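Local coordinates for glycosyl hydrolase BlGH5_18 (Bifidobacterium longum subsp. infantis, PDB 7LQX), which probably hydrolyses glycosidic bonds during N-glycan breakdown, as a member of subfamily 18 of glycoside hydrolase family 5, at residues 241-246 / 434-439; 234-239 / 325-330; 43-48 / 87-92; 23-28 / 100-105; 260-265 / 361-366. All coordinates share one frame; numbering follows the deposited sequence.

Contact 1: residues 241-246 / 434-439; sequences QGYGAM and AKYYTA
Gly242 lays its CA over the middle of the Tyr436 ring, a CH-pi contact with the carbon 3.6 Å from the ring centroid and only 8° off the normal. A side chain at this position would run into the ring, so glycine is what lets helix 239-243 settle on the tyrosine. Tyr436 also turns an edge to the next residue: its CE2 stands 3.6 Å from Tyr243 CZ, over the face of that ring and toward its rim. The planes meet at 87°, a T-shaped pair. With CG anti to the carbonyl carbon (chi1 -57°), the Tyr436 ring reaches both neighbours at once. An alanine here would probably strip the CA of Gly242 and the face of Tyr243 of their aromatic partner and open a gap between the two helices. The other side is looser: on the second face of Tyr436 the aliphatic CG of exposed Lys435 lies farther off, 4.0 Å above the plane, and beyond Tyr243 the chain turns off at Gly244, whose phi is positive. Tyr243 OH is hydrogen-bonded to Glu391 of helix 388-399. The pair thus joins helix 239-243, just after barrel strand 229-233, to the weakly bonded helix 435-439 near the C terminus.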
# COMPACT_ATOMS: atom_id res chain seq x y z
N GLN A 241 -7.64 -31.06 8.64
CA GLN A 241 -8.74 -31.49 7.78
C GLN A 241 -8.61 -32.95 7.38
O GLN A 241 -9.59 -33.70 7.39
CB GLN A 241 -8.80 -30.61 6.53
CG GLN A 241 -9.04 -29.13 6.81
CD GLN A 241 -7.77 -28.32 6.82
OE1 GLN A 241 -6.75 -28.74 7.37
NE2 GLN A 241 -7.82 -27.14 6.23
N GLY A 242 -7.40 -33.37 7.01
CA GLY A 242 -7.21 -34.70 6.47
C GLY A 242 -7.14 -35.79 7.53
O GLY A 242 -7.59 -36.91 7.29
N TYR A 243 -6.56 -35.48 8.69
CA TYR A 243 -6.40 -36.46 9.75
C TYR A 243 -7.35 -36.27 10.92
O TYR A 243 -7.58 -37.22 11.67
CB TYR A 243 -4.96 -36.46 10.27
CG TYR A 243 -3.99 -36.74 9.17
CD1 TYR A 243 -3.78 -38.03 8.71
CD2 TYR A 243 -3.30 -35.71 8.55
CE1 TYR A 243 -2.92 -38.29 7.68
CE2 TYR A 243 -2.43 -35.96 7.52
CZ TYR A 243 -2.25 -37.25 7.09
OH TYR A 243 -1.38 -37.48 6.06
N GLY A 244 -7.92 -35.09 11.07
CA GLY A 244 -8.86 -34.80 12.14
C GLY A 244 -8.27 -33.79 13.10
O GLY A 244 -7.08 -33.82 13.43
N ALA A 245 -9.12 -32.88 13.57
CA ALA A 245 -8.66 -31.88 14.51
C ALA A 245 -8.16 -32.51 15.81
O ALA A 245 -7.33 -31.91 16.50
CB ALA A 245 -9.78 -30.89 14.81
N MSE A 246 -8.66 -33.69 16.15
CA MSE A 246 -8.34 -34.37 17.41
C MSE A 246 -7.41 -35.55 17.15
O MSE A 246 -7.38 -36.51 17.92
CB MSE A 246 -9.64 -34.84 18.05
CG MSE A 246 -9.53 -35.44 19.45
SE MSE A 246 -8.52 -34.34 20.72
CE MSE A 246 -9.21 -32.57 20.28
N ALA A 434 1.09 -34.59 -1.52
CA ALA A 434 0.42 -34.12 -0.30
C ALA A 434 -1.05 -33.86 -0.60
O ALA A 434 -1.51 -32.73 -0.76
CB ALA A 434 1.11 -32.86 0.20
N LYS A 435 -1.82 -34.95 -0.61
CA LYS A 435 -3.20 -34.85 -1.07
C LYS A 435 -4.06 -33.93 -0.21
O LYS A 435 -5.04 -33.37 -0.71
CB LYS A 435 -3.83 -36.24 -1.14
CG LYS A 435 -3.72 -37.04 0.13
CD LYS A 435 -4.47 -38.36 -0.00
CE LYS A 435 -4.11 -39.32 1.11
NZ LYS A 435 -2.74 -39.86 0.93
N TYR A 436 -3.73 -33.76 1.07
CA TYR A 436 -4.54 -32.89 1.92
C TYR A 436 -4.07 -31.44 1.91
O TYR A 436 -4.85 -30.54 2.23
CB TYR A 436 -4.53 -33.40 3.37
CG TYR A 436 -5.00 -34.82 3.53
CD1 TYR A 436 -6.13 -35.29 2.87
CD2 TYR A 436 -4.31 -35.70 4.35
CE1 TYR A 436 -6.57 -36.60 3.04
CE2 TYR A 436 -4.74 -37.01 4.52
CZ TYR A 436 -5.85 -37.46 3.85
OH TYR A 436 -6.25 -38.76 4.03
N TYR A 437 -2.81 -31.20 1.58
CA TYR A 437 -2.32 -29.83 1.44
C TYR A 437 -2.93 -29.19 0.21
O TYR A 437 -3.43 -28.06 0.26
CB TYR A 437 -0.82 -29.91 1.26
CG TYR A 437 -0.01 -28.65 1.32
CD1 TYR A 437 0.09 -27.93 2.50
CD2 TYR A 437 0.72 -28.23 0.22
CE1 TYR A 437 0.88 -26.80 2.57
CE2 TYR A 437 1.51 -27.11 0.29
CZ TYR A 437 1.59 -26.40 1.46
OH TYR A 437 2.40 -25.28 1.53
N THR A 438 -2.89 -29.91 -0.91
CA THR A 438 -3.38 -29.40 -2.18
C THR A 438 -4.89 -29.24 -2.17
O THR A 438 -5.41 -28.32 -2.81
CB THR A 438 -2.95 -30.36 -3.29
OG1 THR A 438 -3.51 -31.65 -3.04
CG2 THR A 438 -1.44 -30.49 -3.32
N ALA A 439 -5.59 -30.10 -1.44
CA ALA A 439 -7.04 -29.95 -1.31
C ALA A 439 -7.39 -28.65 -0.60
O ALA A 439 -8.48 -28.11 -0.82
CB ALA A 439 -7.62 -31.15 -0.54

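Contact 2: residues 234-239 / 325-330; sequences WVFNGT and PPFEHA. With EDO (1,2-ethanediol), chain E.
Phe236 and Phe327 meet through apolar ring carbons, CE2 of the former lying 3.7 Å from CZ of the latter. The planes are inclined at 64° and the centroids are 5.5 Å apart, an oblique pairing that is neither a stack nor a T. Both phenyl groups sit between their own backbone N and carbonyl carbon (chi1 58° and 79°), a placement that brings them together although the CA atoms of Phe236 and Phe327 are 10.5 Å apart. The loops follow strands 229-233 and 306-312 of the (beta/alpha)8 barrel, at the end where glycoside hydrolases of this fold place their active sites. Polar contacts here involve 1,2-ethanediol, probably from the crystallisation liquor. Its O1 gives a hydrogen bond of 2.5 Å to Glu328 OE2, while the 2.4 Å separation of its O2 from OE1 of the same carboxylate is so short that its exact length is doubtful; Ser111 is a further partner of the diol. Van der Waals contact completes the site: the diol lies over one face of the Trp234 indole, C2 at 3.7 Å from CZ2, and that indole donates NE1 to Glu276. Within 234-239, Asn237 forms an Asx turn, its OD1 accepting from Thr239 N at 3.1 Å and, on a lone pair in the carbonyl plane, from Thr239 OG1 at 2.8 Å.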
# COMPACT_ATOMS: atom_id res chain seq x y z
N TRP A 234 1.22 -24.52 11.05
CA TRP A 234 -0.19 -24.15 10.92
C TRP A 234 -1.00 -25.34 10.42
O TRP A 234 -0.95 -25.69 9.24
CB TRP A 234 -0.34 -22.95 10.00
CG TRP A 234 0.15 -21.71 10.65
CD1 TRP A 234 1.31 -21.03 10.38
CD2 TRP A 234 -0.47 -21.01 11.72
NE1 TRP A 234 1.43 -19.95 11.21
CE2 TRP A 234 0.34 -19.91 12.05
CE3 TRP A 234 -1.65 -21.22 12.45
CZ2 TRP A 234 0.01 -19.01 13.05
CZ3 TRP A 234 -1.97 -20.33 13.45
CH2 TRP A 234 -1.14 -19.24 13.74
N VAL A 235 -1.80 -25.93 11.32
CA VAL A 235 -2.51 -27.17 11.02
C VAL A 235 -3.74 -26.97 10.15
O VAL A 235 -4.38 -27.96 9.78
CB VAL A 235 -2.85 -27.96 12.30
CG1 VAL A 235 -1.57 -28.45 12.98
CG2 VAL A 235 -3.70 -27.13 13.27
N PHE A 236 -4.08 -25.73 9.78
CA PHE A 236 -5.08 -25.51 8.75
C PHE A 236 -4.56 -25.82 7.34
O PHE A 236 -5.31 -25.65 6.37
CB PHE A 236 -5.65 -24.09 8.80
CG PHE A 236 -4.63 -22.98 8.66
CD1 PHE A 236 -3.81 -22.88 7.55
CD2 PHE A 236 -4.53 -22.01 9.64
CE1 PHE A 236 -2.90 -21.84 7.44
CE2 PHE A 236 -3.63 -20.97 9.53
CZ PHE A 236 -2.82 -20.89 8.43
N ASN A 237 -3.32 -26.27 7.22
CA ASN A 237 -2.72 -26.57 5.93
C ASN A 237 -3.13 -27.92 5.36
O ASN A 237 -2.46 -28.43 4.45
CB ASN A 237 -1.20 -26.54 6.05
CG ASN A 237 -0.64 -27.66 6.92
OD1 ASN A 237 -1.38 -28.50 7.43
ND2 ASN A 237 0.67 -27.67 7.08
N GLY A 238 -4.20 -28.52 5.87
CA GLY A 238 -4.64 -29.83 5.45
C GLY A 238 -4.44 -30.90 6.50
O GLY A 238 -5.03 -31.97 6.39
N THR A 239 -3.62 -30.63 7.51
CA THR A 239 -3.35 -31.65 8.52
C THR A 239 -4.58 -31.90 9.37
O THR A 239 -5.01 -33.05 9.53
CB THR A 239 -2.15 -31.23 9.37
OG1 THR A 239 -1.01 -31.06 8.53
CG2 THR A 239 -1.85 -32.29 10.39
N PRO A 325 -9.83 -13.41 7.64
CA PRO A 325 -10.42 -14.72 7.89
C PRO A 325 -10.82 -14.80 9.35
O PRO A 325 -10.02 -14.44 10.23
CB PRO A 325 -9.27 -15.69 7.57
CG PRO A 325 -8.42 -14.95 6.58
CD PRO A 325 -8.50 -13.50 7.01
N PRO A 326 -12.06 -15.18 9.65
CA PRO A 326 -12.57 -15.01 11.02
C PRO A 326 -11.68 -15.59 12.12
O PRO A 326 -11.53 -14.96 13.17
CB PRO A 326 -13.94 -15.70 10.97
CG PRO A 326 -14.39 -15.48 9.56
CD PRO A 326 -13.14 -15.56 8.71
N PHE A 327 -11.10 -16.76 11.91
CA PHE A 327 -10.28 -17.37 12.95
C PHE A 327 -9.10 -16.50 13.36
O PHE A 327 -8.57 -16.66 14.47
CB PHE A 327 -9.78 -18.75 12.50
CG PHE A 327 -8.61 -18.68 11.56
CD1 PHE A 327 -8.80 -18.49 10.20
CD2 PHE A 327 -7.32 -18.82 12.03
CE1 PHE A 327 -7.72 -18.43 9.34
CE2 PHE A 327 -6.25 -18.76 11.18
CZ PHE A 327 -6.45 -18.57 9.83
N GLU A 328 -8.65 -15.59 12.48
CA GLU A 328 -7.49 -14.77 12.82
C GLU A 328 -7.74 -13.96 14.07
O GLU A 328 -6.80 -13.69 14.84
CB GLU A 328 -7.15 -13.82 11.67
CG GLU A 328 -6.66 -14.50 10.41
CD GLU A 328 -5.16 -14.76 10.39
OE1 GLU A 328 -4.45 -14.47 11.38
OE2 GLU A 328 -4.68 -15.26 9.35
N HIS A 329 -8.99 -13.57 14.31
CA HIS A 329 -9.26 -12.71 15.44
C HIS A 329 -8.98 -13.41 16.77
O HIS A 329 -8.65 -12.74 17.75
CB HIS A 329 -10.72 -12.28 15.42
CG HIS A 329 -11.04 -11.28 14.36
ND1 HIS A 329 -10.91 -9.92 14.55
CD2 HIS A 329 -11.51 -11.44 13.10
CE1 HIS A 329 -11.28 -9.28 13.45
NE2 HIS A 329 -11.66 -10.18 12.56
N ALA A 330 -9.13 -14.74 16.82
CA ALA A 330 -9.14 -15.50 18.06
C ALA A 330 -7.81 -16.18 18.36
O ALA A 330 -7.73 -16.96 19.32
CB ALA A 330 -10.26 -16.55 18.01
C1 EDO E . -1.81 -17.23 10.15
O1 EDO E . -3.11 -17.21 9.55
C2 EDO E . -1.75 -16.25 11.32
O2 EDO E . -2.13 -14.94 10.89

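Contact 3: residues 43-48 / 87-92; sequences PDWPSV and VRRMVH
Trp45 lies with one indole face under the folded side chain of Arg89, which uses both its aliphatic and its charged part. CG of Arg89 sits 3.6 Å from the centroid of the six-membered ring, almost on its normal, as a CH-pi contact. Farther along, the guanidinium spreads over the five-membered ring, with CZ 4.0 Å from that centroid and the planes 29° apart, a cation-pi stack in which NH1 comes to 3.5 Å from Trp45 CD1. The bend at chi2 (77°) folds the arginine back along the indole instead of letting it run straight out from the helix. Pro43 CB rests on the opposite face, so the indole is held flat between proline and arginine. Deeper in, contacts are looser and apolar: selenomethionine Met90 places CB 4.1 Å from Trp45 CZ3 and CG 4.3 Å from Val48 CG1. Trp45 opens its helix right after the N-cap Asp44, whose OD1 accepts from Ser47 N at 3.0 Å. The contact joins the first turn of helix 45-57 to the middle of helix 81-96, outer helices of the barrel that come after strands 25-29 and 62-65; helix 132-149 packs on the far flank of 81-96, and strand 100-104 lies beneath it.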
# COMPACT_ATOMS: atom_id res chain seq x y z
N PRO A 43 0.97 5.45 17.46
CA PRO A 43 1.45 4.67 18.61
C PRO A 43 0.87 5.15 19.94
O PRO A 43 0.84 6.34 20.23
CB PRO A 43 2.97 4.86 18.55
CG PRO A 43 3.26 5.17 17.10
CD PRO A 43 2.08 6.00 16.66
N ASP A 44 0.41 4.19 20.74
CA ASP A 44 -0.04 4.41 22.11
C ASP A 44 0.97 3.68 22.98
O ASP A 44 0.88 2.46 23.17
CB ASP A 44 -1.46 3.87 22.27
CG ASP A 44 -1.99 3.95 23.70
OD1 ASP A 44 -1.20 4.09 24.66
OD2 ASP A 44 -3.22 3.86 23.86
N TRP A 45 1.96 4.41 23.49
CA TRP A 45 3.07 3.75 24.16
C TRP A 45 2.68 3.19 25.52
O TRP A 45 3.13 2.10 25.87
CB TRP A 45 4.31 4.66 24.22
CG TRP A 45 4.86 4.88 22.85
CD1 TRP A 45 4.94 6.05 22.18
CD2 TRP A 45 5.37 3.87 21.96
NE1 TRP A 45 5.47 5.85 20.93
CE2 TRP A 45 5.75 4.52 20.77
CE3 TRP A 45 5.55 2.49 22.07
CZ2 TRP A 45 6.29 3.83 19.70
CZ3 TRP A 45 6.08 1.82 21.00
CH2 TRP A 45 6.45 2.48 19.83
N PRO A 46 1.84 3.88 26.31
CA PRO A 46 1.33 3.23 27.53
C PRO A 46 0.68 1.88 27.27
O PRO A 46 0.83 0.95 28.07
CB PRO A 46 0.36 4.27 28.10
CG PRO A 46 0.91 5.57 27.63
CD PRO A 46 1.41 5.29 26.23
N SER A 47 -0.01 1.73 26.14
CA SER A 47 -0.64 0.45 25.84
C SER A 47 0.40 -0.63 25.55
O SER A 47 0.15 -1.80 25.86
CB SER A 47 -1.65 0.58 24.69
OG SER A 47 -1.02 0.63 23.42
N VAL A 48 1.55 -0.26 24.98
CA VAL A 48 2.60 -1.24 24.74
C VAL A 48 3.23 -1.67 26.05
O VAL A 48 3.51 -2.86 26.27
CB VAL A 48 3.66 -0.68 23.77
CG1 VAL A 48 4.79 -1.69 23.60
CG2 VAL A 48 3.04 -0.34 22.45
N VAL A 87 10.11 1.53 16.14
CA VAL A 87 10.51 0.14 16.34
C VAL A 87 11.49 0.03 17.50
O VAL A 87 11.36 -0.85 18.36
CB VAL A 87 11.11 -0.46 15.05
CG1 VAL A 87 11.47 -1.93 15.28
CG2 VAL A 87 10.14 -0.32 13.90
N ARG A 88 12.47 0.93 17.55
CA ARG A 88 13.44 0.90 18.64
C ARG A 88 12.75 1.09 19.99
O ARG A 88 13.10 0.43 20.97
CB ARG A 88 14.52 1.96 18.42
CG ARG A 88 15.59 1.98 19.50
CD ARG A 88 16.74 2.91 19.17
NE ARG A 88 17.66 2.98 20.30
CZ ARG A 88 18.77 3.71 20.34
NH1 ARG A 88 19.14 4.42 19.28
NH2 ARG A 88 19.52 3.70 21.43
N ARG A 89 11.75 1.97 20.04
CA ARG A 89 11.03 2.19 21.29
C ARG A 89 10.30 0.93 21.73
O ARG A 89 10.28 0.60 22.92
CB ARG A 89 10.06 3.37 21.14
CG ARG A 89 9.21 3.62 22.38
CD ARG A 89 9.96 4.31 23.49
NE ARG A 89 9.04 4.77 24.53
CZ ARG A 89 8.21 5.80 24.40
NH1 ARG A 89 8.19 6.50 23.27
NH2 ARG A 89 7.41 6.15 25.40
N MSE A 90 9.68 0.23 20.79
CA MSE A 90 8.96 -0.99 21.15
C MSE A 90 9.91 -2.04 21.70
O MSE A 90 9.60 -2.72 22.68
CB MSE A 90 8.19 -1.51 19.94
CG MSE A 90 7.35 -2.73 20.27
SE MSE A 90 6.27 -3.30 18.80
CE MSE A 90 5.00 -1.90 18.83
N VAL A 91 11.08 -2.17 21.06
CA VAL A 91 12.13 -3.04 21.56
C VAL A 91 12.56 -2.60 22.95
O VAL A 91 12.71 -3.42 23.87
CB VAL A 91 13.31 -3.06 20.58
CG1 VAL A 91 14.51 -3.73 21.22
CG2 VAL A 91 12.90 -3.73 19.28
N HIS A 92 12.78 -1.29 23.12
CA HIS A 92 13.20 -0.75 24.41
C HIS A 92 12.21 -1.11 25.50
O HIS A 92 12.61 -1.49 26.61
CB HIS A 92 13.35 0.76 24.29
CG HIS A 92 14.00 1.40 25.47
ND1 HIS A 92 15.34 1.24 25.75
CD2 HIS A 92 13.50 2.20 26.44
CE1 HIS A 92 15.64 1.92 26.85
NE2 HIS A 92 14.54 2.50 27.29

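Contact 4: residues 23-28 / 100-105; sequences RMRFGV and DAYVDV
The guanidinium of Arg25 meets Asp100 and Tyr102 with differently turned flat groups. Asp100 CB lies at its edge, near its plane, 3.7 Å from NH2, whereas the carboxylate is turned 78° against it. The Tyr102 ring, inclined to it, presents its hydroxyl edge, and OH stands 3.2 Å from Arg25 NH1. The charged link is a salt bridge, Arg25 NH2 to Asp100 OD2 at 2.8 Å; as a hydrogen bond it is weak, because the angle at the proton is only 122°. Arg25 was modelled in two conformers, and this account holds for one of them. Bends at chi2 and chi3 curl its chain so that the guanidinium reaches across the neighbouring strand. That strand, 62-65, separates 25-29 from 100-104 in the parallel (beta/alpha)8 barrel, and its His62 touches both Arg25 and Asp100. The interaction therefore spans two strand positions at the N-terminal end of the barrel, away from the end where enzymes of this fold bind substrate. Charges here are shared out: Arg25 NE makes a salt bridge with Asp61, and Asp100 OD1 one with Arg156 of strand 155-159. This network would probably keep both groups ionised. Tyr102 in turn meets the ring of Trp273 on strand 272-277.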
# COMPACT_ATOMS: atom_id res chain seq x y z
N ARG A 23 18.68 -23.76 28.10
CA ARG A 23 17.27 -23.44 28.27
C ARG A 23 16.58 -23.39 26.91
O ARG A 23 17.23 -23.31 25.87
CB ARG A 23 17.13 -22.09 29.00
CG ARG A 23 17.98 -20.96 28.41
CD ARG A 23 17.35 -19.58 28.67
NE ARG A 23 15.92 -19.74 28.80
CZ ARG A 23 15.00 -18.86 28.43
NH1 ARG A 23 15.35 -17.71 27.89
NH2 ARG A 23 13.74 -19.18 28.61
N MSE A 24 15.25 -23.46 26.96
CA MSE A 24 14.41 -23.39 25.76
C MSE A 24 13.62 -22.08 25.88
O MSE A 24 13.02 -21.81 26.91
CB MSE A 24 13.42 -24.54 25.69
CG MSE A 24 12.47 -24.45 24.50
SE MSE A 24 11.23 -25.96 24.41
CE MSE A 24 12.50 -27.37 24.05
N ARG A 25 13.59 -21.30 24.81
CA ARG A 25 12.98 -19.98 24.86
C ARG A 25 11.47 -20.08 24.65
O ARG A 25 10.99 -20.88 23.84
CB ARG A 25 13.59 -19.10 23.77
CG ARG A 25 15.12 -19.11 23.68
CD ARG A 25 15.80 -18.43 24.86
NE ARG A 25 15.22 -17.11 25.13
CZ ARG A 25 15.65 -15.97 24.61
NH1 ARG A 25 16.69 -15.93 23.78
NH2 ARG A 25 15.03 -14.84 24.94
N PHE A 26 10.73 -19.26 25.39
CA PHE A 26 9.28 -19.17 25.26
C PHE A 26 8.88 -17.71 25.09
O PHE A 26 9.29 -16.86 25.88
CB PHE A 26 8.55 -19.82 26.44
CG PHE A 26 8.50 -21.31 26.34
CD1 PHE A 26 9.57 -22.10 26.74
CD2 PHE A 26 7.39 -21.93 25.78
CE1 PHE A 26 9.52 -23.47 26.62
CE2 PHE A 26 7.34 -23.30 25.66
CZ PHE A 26 8.41 -24.07 26.06
N GLY A 27 8.12 -17.42 24.04
CA GLY A 27 7.73 -16.05 23.78
C GLY A 27 6.49 -15.98 22.92
O GLY A 27 5.81 -16.99 22.69
N VAL A 28 6.17 -14.77 22.46
CA VAL A 28 4.98 -14.53 21.67
C VAL A 28 5.29 -13.65 20.47
O VAL A 28 6.16 -12.78 20.51
CB VAL A 28 3.81 -13.92 22.48
CG1 VAL A 28 3.34 -14.87 23.55
CG2 VAL A 28 4.21 -12.58 23.07
N ASP A 100 13.61 -10.17 25.81
CA ASP A 100 14.33 -9.95 24.57
C ASP A 100 13.35 -9.67 23.44
O ASP A 100 12.16 -9.97 23.52
CB ASP A 100 15.17 -11.18 24.22
CG ASP A 100 16.26 -11.43 25.23
OD1 ASP A 100 16.99 -10.47 25.55
OD2 ASP A 100 16.36 -12.56 25.73
N ALA A 101 13.86 -9.05 22.38
CA ALA A 101 13.05 -8.76 21.21
C ALA A 101 13.77 -9.20 19.94
O ALA A 101 14.97 -8.98 19.79
CB ALA A 101 12.71 -7.27 21.13
N TYR A 102 13.02 -9.87 19.07
CA TYR A 102 13.43 -10.22 17.71
C TYR A 102 12.54 -9.44 16.75
O TYR A 102 11.33 -9.33 16.98
CB TYR A 102 13.26 -11.73 17.51
CG TYR A 102 14.18 -12.54 18.39
CD1 TYR A 102 13.85 -12.79 19.71
CD2 TYR A 102 15.40 -13.02 17.92
CE1 TYR A 102 14.71 -13.49 20.54
CE2 TYR A 102 16.26 -13.73 18.74
CZ TYR A 102 15.90 -13.96 20.05
OH TYR A 102 16.75 -14.66 20.88
N VAL A 103 13.12 -8.86 15.71
CA VAL A 103 12.38 -7.96 14.81
C VAL A 103 12.40 -8.53 13.40
O VAL A 103 13.45 -8.95 12.91
CB VAL A 103 13.01 -6.55 14.82
CG1 VAL A 103 12.29 -5.63 13.84
CG2 VAL A 103 12.99 -5.96 16.21
N ASP A 104 11.24 -8.55 12.74
CA ASP A 104 11.15 -8.90 11.33
C ASP A 104 11.16 -7.61 10.52
O ASP A 104 10.36 -6.70 10.80
CB ASP A 104 9.85 -9.64 11.02
CG ASP A 104 9.90 -11.12 11.34
OD1 ASP A 104 10.32 -11.49 12.45
OD2 ASP A 104 9.49 -11.92 10.46
N VAL A 105 12.01 -7.53 9.49
CA VAL A 105 12.23 -6.23 8.84
C VAL A 105 11.12 -5.88 7.86
O VAL A 105 10.59 -4.76 7.91
CB VAL A 105 13.61 -6.12 8.18
CG1 VAL A 105 13.76 -4.75 7.50
CG2 VAL A 105 14.71 -6.34 9.20

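Contact 5: residues 260-265 / 361-366; sequences LSRAFA and GGNDAA
Arg262, in the last turns of helix 248-264, faces Asn363, whose extended backbone leads into strand 365-369. No main-chain bond links the two segments, and the whole contact rests on these two side chains and a water. NH1 of Arg262 donates to Asn363 OD1 over 3.0 Å in a nearly straight bond, 164° at the proton. The oxygen lies in the guanidinium plane, at its edge, but the donor sits above the carbonyl plane of the amide, 43° out of it, and the two flat groups are turned 50° against each other. A water closes a small ring: it accepts from Arg262 NH2 at 2.9 Å and donates to Asn363 OD1 at 2.7 Å. Two donors therefore grip one amide oxygen. This bridge lies on the seam between the (beta/alpha)8 barrel, to which the helix belongs, and the small C-terminal domain built around the parallel strands 403-407, 365-369 and 424-426. Each partner is fixed from behind. Arg262 NH1 also makes a salt bridge with Glu259, one turn earlier, and the bend at chi3 swings the guanidinium toward the second domain. Replacing Arg262 with a leucine would probably leave Asn363 OD1 without its direct donor, rob the water of one of its holders and deprive Glu259 of its counter-charge. The amide is oriented from its other end, where Asn363 ND2 donates to the carbonyl oxygen of Arg402, just before strand 403-407.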
# COMPACT_ATOMS: atom_id res chain seq x y z
N LEU A 260 11.81 -32.57 9.97
CA LEU A 260 12.02 -32.45 8.53
C LEU A 260 13.15 -31.48 8.25
O LEU A 260 14.02 -31.75 7.41
CB LEU A 260 10.72 -32.01 7.87
CG LEU A 260 10.75 -31.84 6.36
CD1 LEU A 260 11.06 -33.14 5.64
CD2 LEU A 260 9.40 -31.30 5.89
N SER A 261 13.17 -30.34 8.94
CA SER A 261 14.21 -29.36 8.68
C SER A 261 15.59 -29.91 9.00
O SER A 261 16.56 -29.61 8.30
CB SER A 261 13.92 -28.07 9.45
OG SER A 261 14.22 -28.16 10.84
N ARG A 262 15.70 -30.75 10.03
CA ARG A 262 16.99 -31.32 10.39
C ARG A 262 17.58 -32.17 9.28
O ARG A 262 18.81 -32.32 9.20
CB ARG A 262 16.85 -32.16 11.66
CG ARG A 262 16.61 -31.35 12.93
CD ARG A 262 16.43 -32.30 14.09
NE ARG A 262 17.68 -32.97 14.46
CZ ARG A 262 17.75 -34.09 15.18
NH1 ARG A 262 16.65 -34.73 15.54
NH2 ARG A 262 18.93 -34.58 15.52
N ALA A 263 16.74 -32.78 8.44
CA ALA A 263 17.27 -33.57 7.35
C ALA A 263 18.21 -32.75 6.47
O ALA A 263 19.17 -33.28 5.90
CB ALA A 263 16.13 -34.11 6.49
N PHE A 264 17.93 -31.45 6.34
CA PHE A 264 18.63 -30.59 5.39
C PHE A 264 19.71 -29.72 6.03
O PHE A 264 20.47 -29.09 5.29
CB PHE A 264 17.60 -29.73 4.62
CG PHE A 264 16.53 -30.56 4.00
CD1 PHE A 264 16.76 -31.25 2.83
CD2 PHE A 264 15.31 -30.73 4.64
CE1 PHE A 264 15.78 -32.07 2.29
CE2 PHE A 264 14.34 -31.54 4.11
CZ PHE A 264 14.57 -32.21 2.94
N ALA A 265 19.77 -29.64 7.35
CA ALA A 265 20.76 -28.82 8.02
C ALA A 265 22.11 -29.52 7.97
O ALA A 265 22.24 -30.65 8.47
CB ALA A 265 20.35 -28.61 9.48
N GLY A 361 17.14 -36.34 23.75
CA GLY A 361 18.26 -37.05 23.18
C GLY A 361 18.01 -37.45 21.74
O GLY A 361 17.23 -36.80 21.02
N GLY A 362 18.64 -38.55 21.33
CA GLY A 362 18.70 -38.94 19.94
C GLY A 362 17.43 -39.60 19.43
O GLY A 362 16.43 -39.74 20.12
N ASN A 363 17.51 -40.02 18.17
CA ASN A 363 16.38 -40.55 17.42
C ASN A 363 16.75 -41.91 16.87
O ASN A 363 17.79 -42.05 16.22
CB ASN A 363 16.08 -39.63 16.24
CG ASN A 363 15.58 -38.29 16.69
OD1 ASN A 363 16.36 -37.36 16.91
ND2 ASN A 363 14.27 -38.17 16.82
N ASP A 364 15.88 -42.90 17.09
CA ASP A 364 16.22 -44.27 16.75
C ASP A 364 16.00 -44.60 15.28
O ASP A 364 16.67 -45.49 14.75
CB ASP A 364 15.34 -45.22 17.58
CG ASP A 364 15.61 -45.12 19.06
OD1 ASP A 364 16.78 -45.27 19.46
OD2 ASP A 364 14.65 -44.88 19.82
N ALA A 365 15.04 -43.95 14.64
CA ALA A 365 14.63 -44.30 13.29
C ALA A 365 14.61 -43.04 12.43
O ALA A 365 14.48 -41.93 12.94
CB ALA A 365 13.24 -44.93 13.28
N ALA A 366 14.73 -43.24 11.12
CA ALA A 366 14.59 -42.12 10.21
C ALA A 366 13.94 -42.57 8.91
O ALA A 366 14.21 -43.68 8.41
CB ALA A 366 15.93 -41.44 9.90
O HOH W 1 19.05 -37.04 17.04

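How the contacts relate
From the N terminus, the chain first forms barrel strand 25-29 and returns in strand 100-104 to close contact 4; contact 3, between the helices 45-57 and 81-96, lies within that span. The two touch where Val87 and Val91 pack on Ala101 and Val103. The other three all open after contact 4 has closed. Contact 2 opens first, at 234-239, and closes at 325-330, joining two barrel loops. Contact 1 opens at 241-246 and closes only at 434-439, near the end of the modelled chain, thus crossing contact 2, which it touches through Gln241 and Phe236. Contact 5 is enclosed by contact 1 and also crosses contact 2; contacts 1 and 5 tie the later chain back to the barrel.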